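PDB 6BLD: cytochrome P450 268A2 Cyp268A2 from Mycobacterium marinum, which belongs to the cytochrome P450 family of haem proteins and binds a haem together with (3e,5e)-6,10-dimethylundeca-3,5,9-trien-2-one. Local coordinates for residues S43-V48 and P59-V64. Sequence-based numbering, arbitrary orientation.
Sequences SWHPPV and PGFWAV
An antiparallel strand pair at one border of the five-stranded mixed sheet of this P450 joins S43-H45 to F61-A63. S43 with A63 and H45 with F61 are hydrogen-bonded pairs. A63 N to S43 O is short, 2.6 Å, and nearly straight at 173°. W44 and W62 form the non-hydrogen-bonded pair between them, and their indoles share a face of the sheet. The six-membered ring of W44 turns its edge to the face of the W62 five-membered ring, with planes at 61°. W44 CE3 lies 3.5 Å from W62 CE2. W44 CG is anti to its backbone N (chi1 -178°). One face of the W44 indole lies over G60 C and F61 N. W62 NE1 hydrogen-bonds E330. Strand 42-45 is outermost in the sheet; strand 61-64 continues it to 331-335. On the other face, H45 CB sits over the F61 ring, 3.9 Å from its centroid. P46 O meets the edge of that ring, 3.1 Å from F61 CE1. H45 NE2 and S43 OG share a 2.6 Å hydrogen bond. A water lies 2.7 Å from S43 OG and may also donate to A63 O. G60 CA lies 3.0 Å from H45 O. At this backbone shape a side chain would press on P59 O.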
ATOM      1  N   SER A  43       3.125 -11.919 -19.773  1.00 19.97           N
ATOM      2  CA  SER A  43       3.864 -11.356 -20.892  1.00 19.72           C
ATOM      3  C   SER A  43       5.189 -10.778 -20.410  1.00 18.79           C
ATOM      4  O   SER A  43       5.343 -10.404 -19.244  1.00 18.18           O
ATOM      5  CB  SER A  43       3.049 -10.270 -21.607  1.00 19.55           C
ATOM      6  OG  SER A  43       2.596  -9.287 -20.691  1.00 18.35           O
ATOM      7  N   TRP A  44       6.141 -10.700 -21.338  1.00 18.82           N
ATOM      8  CA  TRP A  44       7.495 -10.231 -21.066  1.00 18.68           C
ATOM      9  C   TRP A  44       7.641  -8.789 -21.536  1.00 19.15           C
ATOM     10  O   TRP A  44       7.261  -8.458 -22.665  1.00 20.26           O
ATOM     11  CB  TRP A  44       8.515 -11.133 -21.766  1.00 19.09           C
ATOM     12  CG  TRP A  44       9.955 -10.780 -21.524  1.00 18.81           C
ATOM     13  CD1 TRP A  44      10.824 -10.228 -22.421  1.00 19.19           C
ATOM     14  CD2 TRP A  44      10.699 -10.975 -20.315  1.00 18.09           C
ATOM     15  NE1 TRP A  44      12.059 -10.062 -21.844  1.00 18.84           N
ATOM     16  CE2 TRP A  44      12.009 -10.510 -20.551  1.00 18.16           C
ATOM     17  CE3 TRP A  44      10.383 -11.491 -19.054  1.00 17.36           C
ATOM     18  CZ2 TRP A  44      13.002 -10.547 -19.573  1.00 17.58           C
ATOM     19  CZ3 TRP A  44      11.371 -11.525 -18.084  1.00 16.83           C
ATOM     20  CH2 TRP A  44      12.664 -11.057 -18.350  1.00 17.03           C
ATOM     21  N   HIS A  45       8.195  -7.941 -20.680  1.00 18.76           N
ATOM     22  CA  HIS A  45       8.287  -6.512 -20.928  1.00 18.91           C
ATOM     23  C   HIS A  45       9.670  -6.017 -20.536  1.00 19.16           C
ATOM     24  O   HIS A  45      10.341  -6.632 -19.700  1.00 16.65           O
ATOM     25  CB  HIS A  45       7.217  -5.742 -20.141  1.00 18.39           C
ATOM     26  CG  HIS A  45       5.815  -6.107 -20.514  1.00 18.70           C
ATOM     27  ND1 HIS A  45       5.027  -5.309 -21.314  1.00 19.08           N
ATOM     28  CD2 HIS A  45       5.060  -7.185 -20.199  1.00 16.77           C
ATOM     29  CE1 HIS A  45       3.847  -5.880 -21.477  1.00 19.48           C
ATOM     30  NE2 HIS A  45       3.841  -7.020 -20.810  1.00 19.11           N
ATOM     31  N   PRO A  46      10.127  -4.915 -21.127  1.00 19.31           N
ATOM     32  CA  PRO A  46      11.397  -4.307 -20.705  1.00 19.00           C
ATOM     33  C   PRO A  46      11.248  -3.622 -19.358  1.00 18.74           C
ATOM     34  O   PRO A  46      10.123  -3.343 -18.918  1.00 18.21           O
ATOM     35  CB  PRO A  46      11.687  -3.292 -21.820  1.00 19.44           C
ATOM     36  CG  PRO A  46      10.346  -2.953 -22.367  1.00 19.92           C
ATOM     37  CD  PRO A  46       9.542  -4.219 -22.287  1.00 19.73           C
ATOM     38  N   PRO A  47      12.354  -3.328 -18.673  1.00 18.81           N
ATOM     39  CA  PRO A  47      12.262  -2.709 -17.343  1.00 17.98           C
ATOM     40  C   PRO A  47      11.621  -1.329 -17.402  1.00 17.54           C
ATOM     41  O   PRO A  47      11.474  -0.716 -18.460  1.00 17.81           O
ATOM     42  CB  PRO A  47      13.723  -2.627 -16.883  1.00 17.94           C
ATOM     43  CG  PRO A  47      14.452  -3.626 -17.724  1.00 18.59           C
ATOM     44  CD  PRO A  47      13.749  -3.624 -19.044  1.00 18.99           C
ATOM     45  N   VAL A  48      11.232  -0.842 -16.219  1.00 17.44           N
ATOM     46  CA  VAL A  48      10.610   0.475 -16.113  1.00 18.49           C
ATOM     47  C   VAL A  48      11.555   1.533 -16.664  1.00 20.09           C
ATOM     48  O   VAL A  48      12.725   1.615 -16.267  1.00 19.96           O
ATOM     49  CB  VAL A  48      10.231   0.769 -14.653  1.00 18.74           C
ATOM     50  CG1 VAL A  48       9.799   2.219 -14.494  1.00 18.95           C
ATOM     51  CG2 VAL A  48       9.134  -0.172 -14.190  1.00 18.50           C
ATOM     52  N   PRO A  59      17.023  -7.507 -17.600  1.00 29.57           N
ATOM     53  CA  PRO A  59      16.525  -7.661 -18.974  1.00 27.70           C
ATOM     54  C   PRO A  59      15.051  -7.360 -19.120  1.00 25.34           C
ATOM     55  O   PRO A  59      14.594  -7.119 -20.245  1.00 25.51           O
ATOM     56  CB  PRO A  59      16.823  -9.133 -19.287  1.00 28.20           C
ATOM     57  CG  PRO A  59      16.729  -9.806 -17.960  1.00 28.18           C
ATOM     58  CD  PRO A  59      17.176  -8.803 -16.917  1.00 28.47           C
ATOM     59  N   GLY A  60      14.305  -7.357 -18.036  1.00 22.60           N
ATOM     60  CA  GLY A  60      12.893  -7.072 -18.097  1.00 20.73           C
ATOM     61  C   GLY A  60      12.169  -7.738 -16.940  1.00 18.84           C
ATOM     62  O   GLY A  60      12.751  -7.961 -15.879  1.00 18.09           O
ATOM     63  N   PHE A  61      10.896  -8.042 -17.177  1.00 17.90           N
ATOM     64  CA  PHE A  61      10.053  -8.646 -16.156  1.00 16.93           C
ATOM     65  C   PHE A  61       8.873  -9.333 -16.826  1.00 17.03           C
ATOM     66  O   PHE A  61       8.525  -9.036 -17.972  1.00 17.49           O
ATOM     67  CB  PHE A  61       9.560  -7.604 -15.144  1.00 16.54           C
ATOM     68  CG  PHE A  61       8.604  -6.598 -15.724  1.00 16.84           C
ATOM     69  CD1 PHE A  61       9.074  -5.437 -16.315  1.00 17.19           C
ATOM     70  CD2 PHE A  61       7.233  -6.810 -15.677  1.00 17.05           C
ATOM     71  CE1 PHE A  61       8.197  -4.509 -16.850  1.00 17.31           C
ATOM     72  CE2 PHE A  61       6.354  -5.887 -16.211  1.00 17.35           C
ATOM     73  CZ  PHE A  61       6.837  -4.737 -16.798  1.00 17.55           C
ATOM     74  N   TRP A  62       8.260 -10.252 -16.086  1.00 16.95           N
ATOM     75  CA  TRP A  62       7.034 -10.918 -16.502  1.00 16.90           C
ATOM     76  C   TRP A  62       5.841 -10.188 -15.900  1.00 16.54           C
ATOM     77  O   TRP A  62       5.792  -9.966 -14.686  1.00 15.85           O
ATOM     78  CB  TRP A  62       7.027 -12.381 -16.062  1.00 16.61           C
ATOM     79  CG  TRP A  62       7.935 -13.269 -16.853  1.00 17.45           C
ATOM     80  CD1 TRP A  62       9.158 -13.740 -16.471  1.00 17.81           C
ATOM     81  CD2 TRP A  62       7.689 -13.806 -18.157  1.00 18.61           C
ATOM     82  NE1 TRP A  62       9.690 -14.534 -17.460  1.00 18.49           N
ATOM     83  CE2 TRP A  62       8.807 -14.590 -18.506  1.00 19.20           C
ATOM     84  CE3 TRP A  62       6.633 -13.697 -19.067  1.00 19.02           C
ATOM     85  CZ2 TRP A  62       8.898 -15.261 -19.722  1.00 20.26           C
ATOM     86  CZ3 TRP A  62       6.725 -14.364 -20.275  1.00 19.87           C
ATOM     87  CH2 TRP A  62       7.849 -15.136 -20.591  1.00 20.38           C
ATOM     88  N   ALA A  63       4.882  -9.820 -16.745  1.00 16.66           N
ATOM     89  CA  ALA A  63       3.683  -9.123 -16.298  1.00 16.05           C
ATOM     90  C   ALA A  63       2.602 -10.142 -15.961  1.00 16.41           C
ATOM     91  O   ALA A  63       2.199 -10.934 -16.819  1.00 17.77           O
ATOM     92  CB  ALA A  63       3.194  -8.148 -17.369  1.00 15.75           C
ATOM     93  N   VAL A  64       2.135 -10.119 -14.715  1.00 15.96           N
ATOM     94  CA  VAL A  64       1.097 -11.023 -14.230  1.00 16.81           C
ATOM     95  C   VAL A  64      -0.160 -10.195 -14.008  1.00 17.36           C
ATOM     96  O   VAL A  64      -0.222  -9.378 -13.080  1.00 17.61           O
ATOM     97  CB  VAL A  64       1.521 -11.744 -12.944  1.00 16.16           C
ATOM     98  CG1 VAL A  64       0.403 -12.645 -12.455  1.00 16.13           C
ATOM     99  CG2 VAL A  64       2.790 -12.540 -13.180  1.00 16.25           C
TER
HETATM  100  O   HOH W   1       0.488  -9.938 -19.177  1.00 17.01           O